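Enterochelin esterase (Salmonella enterica subsp. enterica serovar Typhimurium, PDB 3MGA) probably hydrolyses the ester bonds of ferric enterobactin, the iron-loaded siderophore, so that the bacterium can use the iron. Local coordinates at residues P49-V55 with F97-D103; S313-W317 with I355-N360. The contacts are given in a common frame with arbitrary orientation. Residues are numbered along the deposited sequence.

Contact 1: P49-V55 with F97-D103; sequences PIRRVWV and FIPTERD
Residues 52-55 and 97-100 run antiparallel, axes 4.3 Å apart at closest approach and 168° between directions. Arg52-Thr100 and Trp54-Ile98 are hydrogen-bonded pairs, Val53-Pro99 and Val55-Phe97 non-hydrogen-bonded ones. Ile98 N gives to Trp54 O (2.9 Å), Thr100 N to Arg52 O (2.8 Å). A classic beta bulge ends the pairing: Arg51 N and Arg52 N both donate to Thr100 O, each at 3.0 Å, with Arg51 at phi/psi -97/-45. Arg52, Trp54, Ile98 and Thr100 share one face, covered by helix 117-127. Trp54 (m, chi2 101°) puts CB 4.0 Å from Ile98 CB and NE1 4.0 Å from Thr100 CG2. Arg102 N donates to Thr100 OG1 at 2.8 Å, an ST turn. Arg52 (m, m, t, chi4 -87°) has Asp103 CB over one guanidinium face, 4.2 Å from NH1, which also makes a weak hydrogen bond to Arg51 O (3.4 Å). On the other face Val53 and Val55, both t, meet Phe97 (m) and Pro99, with Val55 CG2 4.3 Å from Phe97 CD1; tryptophans of strands 32-39 and 80-87 pack there, as in an E-set beta sandwich. Ile50 (m, m) brings CG2 within 3.6 Å of Thr100 O. Backbone hydrogen bonds and apolar packing thus hold strand 52-57 to strand 92-100, with Gln70 and Met72 bonded on its other side; Arg51 NE and Asp103 OD2, 4.1 Å apart, are merely neighbouring opposite charges, too far out of plane for a salt bridge.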
loop_
_atom_site.group_PDB
_atom_site.type_symbol
_atom_site.label_atom_id
_atom_site.label_comp_id
_atom_site.label_asym_id
_atom_site.label_seq_id
_atom_site.Cartn_x
_atom_site.Cartn_y
_atom_site.Cartn_z
ATOM N N PRO A 49 -21.035 27.899 5.345
ATOM C CA PRO A 49 -21.147 27.991 3.898
ATOM C C PRO A 49 -20.782 26.676 3.198
ATOM O O PRO A 49 -20.661 26.653 1.972
ATOM C CB PRO A 49 -20.102 29.047 3.560
ATOM C CG PRO A 49 -18.991 28.745 4.523
ATOM C CD PRO A 49 -19.667 28.236 5.790
ATOM N N ILE A 50 -20.606 25.599 3.964
ATOM C CA ILE A 50 -20.239 24.303 3.396
ATOM C C ILE A 50 -21.340 23.676 2.536
ATOM O O ILE A 50 -22.478 23.496 2.983
ATOM C CB ILE A 50 -19.824 23.297 4.493
ATOM C CG1 ILE A 50 -18.569 23.788 5.225
ATOM C CG2 ILE A 50 -19.553 21.939 3.888
ATOM C CD1 ILE A 50 -17.362 23.986 4.322
ATOM N N ARG A 51 -20.963 23.340 1.302
ATOM C CA ARG A 51 -21.851 22.719 0.322
ATOM C C ARG A 51 -21.664 21.196 0.296
ATOM O O ARG A 51 -22.640 20.445 0.259
ATOM C CB ARG A 51 -21.562 23.276 -1.078
ATOM C CG ARG A 51 -21.848 24.761 -1.275
ATOM C CD ARG A 51 -23.330 25.075 -1.218
ATOM N NE ARG A 51 -23.611 26.462 -1.583
ATOM C CZ ARG A 51 -24.834 26.985 -1.679
ATOM N NH1 ARG A 51 -25.909 26.240 -1.439
ATOM N NH2 ARG A 51 -24.984 28.260 -2.021
ATOM N N ARG A 52 -20.411 20.747 0.298
ATOM C CA ARG A 52 -20.107 19.304 0.258
ATOM C C ARG A 52 -19.144 18.850 1.350
ATOM O O ARG A 52 -18.386 19.634 1.910
ATOM C CB ARG A 52 -19.483 18.920 -1.093
ATOM C CG ARG A 52 -20.358 19.159 -2.323
ATOM C CD ARG A 52 -21.575 18.239 -2.370
ATOM N NE ARG A 52 -22.300 18.383 -3.634
ATOM C CZ ARG A 52 -23.249 19.286 -3.878
ATOM N NH1 ARG A 52 -23.621 20.160 -2.947
ATOM N NH2 ARG A 52 -23.832 19.319 -5.070
ATOM N N VAL A 53 -19.199 17.554 1.630
ATOM C CA VAL A 53 -18.317 16.895 2.588
ATOM C C VAL A 53 -18.140 15.502 2.004
ATOM O O VAL A 53 -18.840 14.565 2.384
ATOM C CB VAL A 53 -18.921 16.800 3.996
ATOM C CG1 VAL A 53 -17.902 16.212 4.941
ATOM C CG2 VAL A 53 -19.378 18.175 4.489
ATOM N N TRP A 54 -17.215 15.377 1.056
ATOM C CA TRP A 54 -16.989 14.104 0.379
ATOM C C TRP A 54 -16.299 13.098 1.292
ATOM O O TRP A 54 -15.414 13.443 2.078
ATOM C CB TRP A 54 -16.184 14.296 -0.916
ATOM C CG TRP A 54 -16.767 15.342 -1.864
ATOM C CD1 TRP A 54 -16.336 16.632 -2.020
ATOM C CD2 TRP A 54 -17.884 15.188 -2.749
ATOM N NE1 TRP A 54 -17.105 17.280 -2.948
ATOM C CE2 TRP A 54 -18.061 16.419 -3.415
ATOM C CE3 TRP A 54 -18.744 14.127 -3.051
ATOM C CZ2 TRP A 54 -19.068 16.622 -4.361
ATOM C CZ3 TRP A 54 -19.746 14.329 -3.987
ATOM C CH2 TRP A 54 -19.902 15.569 -4.632
ATOM N N VAL A 55 -16.733 11.850 1.199
ATOM C CA VAL A 55 -16.161 10.785 1.984
ATOM C C VAL A 55 -15.370 9.986 0.974
ATOM O O VAL A 55 -15.947 9.353 0.089
ATOM C CB VAL A 55 -17.266 9.950 2.662
ATOM C CG1 VAL A 55 -16.673 8.813 3.486
ATOM C CG2 VAL A 55 -18.142 10.867 3.543
ATOM N N PHE A 97 -11.975 12.979 4.620
ATOM C CA PHE A 97 -13.142 13.757 4.226
ATOM C C PHE A 97 -12.664 14.978 3.463
ATOM O O PHE A 97 -11.519 15.400 3.616
ATOM C CB PHE A 97 -13.989 14.211 5.424
ATOM C CG PHE A 97 -14.302 13.122 6.413
ATOM C CD1 PHE A 97 -14.771 11.885 5.992
ATOM C CD2 PHE A 97 -14.222 13.374 7.781
ATOM C CE1 PHE A 97 -15.079 10.887 6.918
ATOM C CE2 PHE A 97 -14.543 12.392 8.708
ATOM C CZ PHE A 97 -14.972 11.146 8.275
ATOM N N ILE A 98 -13.545 15.542 2.641
ATOM C CA ILE A 98 -13.227 16.731 1.872
ATOM C C ILE A 98 -14.364 17.748 2.020
ATOM O O ILE A 98 -15.222 17.872 1.134
ATOM C CB ILE A 98 -13.015 16.417 0.387
ATOM C CG1 ILE A 98 -12.037 15.254 0.213
ATOM C CG2 ILE A 98 -12.531 17.667 -0.352
ATOM C CD1 ILE A 98 -11.780 14.890 -1.220
ATOM N N PRO A 99 -14.382 18.471 3.154
ATOM C CA PRO A 99 -15.409 19.479 3.375
ATOM C C PRO A 99 -15.079 20.723 2.565
ATOM O O PRO A 99 -14.032 21.330 2.782
ATOM C CB PRO A 99 -15.328 19.747 4.879
ATOM C CG PRO A 99 -13.952 19.378 5.265
ATOM C CD PRO A 99 -13.447 18.365 4.288
ATOM N N THR A 100 -15.959 21.085 1.630
ATOM C CA THR A 100 -15.734 22.238 0.762
ATOM C C THR A 100 -16.989 23.054 0.489
ATOM O O THR A 100 -18.108 22.588 0.703
ATOM C CB THR A 100 -15.184 21.794 -0.612
ATOM O OG1 THR A 100 -15.068 22.939 -1.472
ATOM C CG2 THR A 100 -16.119 20.775 -1.263
ATOM N N GLU A 101 -16.773 24.278 0.013
ATOM C CA GLU A 101 -17.850 25.189 -0.355
ATOM C C GLU A 101 -18.132 25.036 -1.840
ATOM O O GLU A 101 -19.123 25.553 -2.346
ATOM C CB GLU A 101 -17.448 26.644 -0.096
ATOM C CG GLU A 101 -17.099 26.985 1.344
ATOM C CD GLU A 101 -16.674 28.437 1.507
ATOM O OE1 GLU A 101 -16.618 29.165 0.492
ATOM O OE2 GLU A 101 -16.392 28.853 2.650
ATOM N N ARG A 102 -17.239 24.342 -2.543
ATOM C CA ARG A 102 -17.378 24.141 -3.981
ATOM C C ARG A 102 -18.448 23.113 -4.312
ATOM O O ARG A 102 -18.646 22.142 -3.574
ATOM C CB ARG A 102 -16.052 23.679 -4.591
ATOM C CG ARG A 102 -14.892 24.649 -4.406
ATOM C CD ARG A 102 -13.637 24.117 -5.082
ATOM N NE ARG A 102 -13.799 24.009 -6.533
ATOM C CZ ARG A 102 -12.882 23.510 -7.362
ATOM N NH1 ARG A 102 -11.725 23.048 -6.893
ATOM N NH2 ARG A 102 -13.128 23.460 -8.668
ATOM N N ASP A 103 -19.132 23.338 -5.430
ATOM C CA ASP A 103 -20.166 22.428 -5.912
ATOM C C ASP A 103 -20.174 22.373 -7.444
ATOM O O ASP A 103 -21.189 22.031 -8.055
ATOM C CB ASP A 103 -21.538 22.845 -5.369
ATOM C CG ASP A 103 -21.923 24.272 -5.760
ATOM O OD1 ASP A 103 -21.202 24.903 -6.561
ATOM O OD2 ASP A 103 -22.955 24.762 -5.256
#

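Contact 2: S313-W317 with I355-N360; sequences SGSFW and IVFQAN
Asn360, although on helix 354-367, spends one amide nitrogen on two backbone carbonyls: ND2 donates to Gly314 O at 3.1 Å (149° at the hydrogen) across the contact, and to Val356 O, one turn back in its own helix, at 2.9 Å (168°). Its chi1 of -79° and chi2 of -106° set this up and turn OD1 to the edge of the Phe316 ring, 3.3 Å from CE2. A water joins the same corner, accepting from Gly314 N at 2.8 Å and lying at hydrogen-bonding distance, 2.6 Å, from Asn360 OD1. Residues 313-317 form an irregular loop: Ser313 is at phi/psi 50/42, and Ser315 (-81/64) centres an inverse gamma turn. An ideal CB on Gly314 would come 2.0 Å from Phe316 CE2, so the ring's position depends on that glycine. The loop follows strand 308-312 of the mixed sheet of an alpha/beta-hydrolase fold. Ser315 OG is hydrogen-bonded to Ser289 OG, in the GxSxG pattern consistent with a nucleophile elbow, and Ser313 OG to Glu353 and Trp388. Residues 355-360 are helical; Phe316 CA and Ala359 CA are 5.7 Å apart, Ser313 CA and Val356 CA 6.3 Å. Val356 (t) sends CG1 to 3.5 Å from Gly314 O and CG2 to 3.6 Å from Trp317 NE1, at the indole edge. Trp317 takes p (chi2 -103°), placing CD1 4.2 Å from Ile355 CG2. Ala359 CB lies 4.4 Å from both Phe316 CB and Trp317 CB.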
loop_
_atom_site.group_PDB
_atom_site.type_symbol
_atom_site.label_atom_id
_atom_site.label_comp_id
_atom_site.label_asym_id
_atom_site.label_seq_id
_atom_site.Cartn_x
_atom_site.Cartn_y
_atom_site.Cartn_z
ATOM N N SER A 313 -0.410 -5.381 -4.846
ATOM C CA SER A 313 -1.153 -4.543 -5.800
ATOM C C SER A 313 -0.302 -4.203 -7.027
ATOM O O SER A 313 -0.313 -3.074 -7.517
ATOM C CB SER A 313 -1.654 -3.265 -5.128
ATOM O OG SER A 313 -2.583 -3.559 -4.114
ATOM N N GLY A 314 0.428 -5.196 -7.518
ATOM C CA GLY A 314 1.306 -5.011 -8.671
ATOM C C GLY A 314 0.621 -4.400 -9.876
ATOM O O GLY A 314 -0.464 -4.825 -10.274
ATOM N N SER A 315 1.261 -3.386 -10.454
ATOM C CA SER A 315 0.723 -2.698 -11.622
ATOM C C SER A 315 1.037 -3.493 -12.887
ATOM O O SER A 315 1.759 -3.024 -13.764
ATOM C CB SER A 315 1.309 -1.294 -11.713
ATOM O OG SER A 315 0.982 -0.546 -10.555
ATOM N N PHE A 316 0.473 -4.697 -12.976
ATOM C CA PHE A 316 0.697 -5.579 -14.120
ATOM C C PHE A 316 -0.204 -5.244 -15.302
ATOM O O PHE A 316 -0.273 -5.992 -16.275
ATOM C CB PHE A 316 0.584 -7.043 -13.705
ATOM C CG PHE A 316 1.554 -7.411 -12.643
ATOM C CD1 PHE A 316 2.908 -7.507 -12.941
ATOM C CD2 PHE A 316 1.134 -7.628 -11.333
ATOM C CE1 PHE A 316 3.823 -7.825 -11.961
ATOM C CE2 PHE A 316 2.048 -7.941 -10.344
ATOM C CZ PHE A 316 3.392 -8.041 -10.656
ATOM N N TRP A 317 -0.900 -4.115 -15.191
ATOM C CA TRP A 317 -1.722 -3.579 -16.269
ATOM C C TRP A 317 -0.848 -2.627 -17.089
ATOM O O TRP A 317 -1.222 -2.227 -18.185
ATOM C CB TRP A 317 -2.959 -2.850 -15.724
ATOM C CG TRP A 317 -2.671 -1.902 -14.583
ATOM C CD1 TRP A 317 -2.912 -2.129 -13.260
ATOM C CD2 TRP A 317 -2.056 -0.610 -14.661
ATOM N NE1 TRP A 317 -2.510 -1.054 -12.513
ATOM C CE2 TRP A 317 -1.975 -0.110 -13.346
ATOM C CE3 TRP A 317 -1.571 0.177 -15.714
ATOM C CZ2 TRP A 317 -1.436 1.144 -13.055
ATOM C CZ3 TRP A 317 -1.033 1.425 -15.421
ATOM C CH2 TRP A 317 -0.974 1.894 -14.104
ATOM N N ILE A 355 -9.315 -3.596 -11.459
ATOM C CA ILE A 355 -8.370 -3.589 -12.562
ATOM C C ILE A 355 -7.089 -4.292 -12.136
ATOM O O ILE A 355 -6.644 -5.238 -12.790
ATOM C CB ILE A 355 -8.074 -2.157 -13.066
ATOM C CG1 ILE A 355 -9.348 -1.523 -13.644
ATOM C CG2 ILE A 355 -6.996 -2.177 -14.138
ATOM C CD1 ILE A 355 -9.145 -0.133 -14.246
ATOM N N VAL A 356 -6.518 -3.840 -11.025
ATOM C CA VAL A 356 -5.289 -4.423 -10.506
ATOM C C VAL A 356 -5.497 -5.891 -10.145
ATOM O O VAL A 356 -4.688 -6.738 -10.501
ATOM C CB VAL A 356 -4.771 -3.644 -9.287
ATOM C CG1 VAL A 356 -3.563 -4.358 -8.652
ATOM C CG2 VAL A 356 -4.418 -2.218 -9.691
ATOM N N PHE A 357 -6.597 -6.187 -9.459
ATOM C CA PHE A 357 -6.908 -7.558 -9.061
ATOM C C PHE A 357 -6.988 -8.512 -10.262
ATOM O O PHE A 357 -6.381 -9.589 -10.257
ATOM C CB PHE A 357 -8.215 -7.586 -8.282
ATOM C CG PHE A 357 -8.564 -8.937 -7.737
ATOM C CD1 PHE A 357 -7.983 -9.395 -6.566
ATOM C CD2 PHE A 357 -9.484 -9.744 -8.380
ATOM C CE1 PHE A 357 -8.301 -10.636 -6.060
ATOM C CE2 PHE A 357 -9.810 -10.982 -7.870
ATOM C CZ PHE A 357 -9.218 -11.427 -6.706
ATOM N N GLN A 358 -7.743 -8.126 -11.283
ATOM C CA GLN A 358 -7.877 -8.950 -12.485
ATOM C C GLN A 358 -6.526 -9.116 -13.165
ATOM O O GLN A 358 -6.197 -10.194 -13.657
ATOM C CB GLN A 358 -8.888 -8.338 -13.455
ATOM C CG GLN A 358 -10.336 -8.426 -12.984
ATOM C CD GLN A 358 -11.309 -7.723 -13.927
ATOM O OE1 GLN A 358 -12.346 -8.284 -14.300
ATOM N NE2 GLN A 358 -10.958 -6.507 -14.346
ATOM N N ALA A 359 -5.743 -8.044 -13.181
ATOM C CA ALA A 359 -4.425 -8.080 -13.786
ATOM C C ALA A 359 -3.545 -9.097 -13.050
ATOM O O ALA A 359 -2.818 -9.865 -13.678
ATOM C CB ALA A 359 -3.796 -6.703 -13.760
ATOM N N ASN A 360 -3.609 -9.105 -11.723
ATOM C CA ASN A 360 -2.811 -10.062 -10.952
ATOM C C ASN A 360 -3.244 -11.514 -11.118
ATOM O O ASN A 360 -2.412 -12.417 -11.018
ATOM C CB ASN A 360 -2.721 -9.691 -9.473
ATOM C CG ASN A 360 -1.712 -8.593 -9.211
ATOM O OD1 ASN A 360 -0.631 -8.856 -8.681
ATOM N ND2 ASN A 360 -2.029 -7.371 -9.625
HETATM O O HOH W 1 0.823 -7.895 -6.795
#

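From the N terminus, the chain first meets contact 1, where 97-103 returns alongside 49-55 after 41 intervening residues containing strands but no helix; this closes a loop within the N-terminal beta region. Contact 2 opens only later: 313-317 leaves strand 308-312, and 37 residues, including helix 328-335 and all of strand 344-350, precede segment 355-360 of helix 354-367. The two loops are thus in series, neither enclosing nor crossing the other. The centres of contact 1 and contact 2 are 32 Å apart, and the nearest atoms of contacts 1 and 2 about 18 Å. Contact 1 joins neighbouring strands 52-57 and 92-100 of an antiparallel sheet; contact 2 sets the loop after strand 308-312 against helix 354-367 in the esterase region.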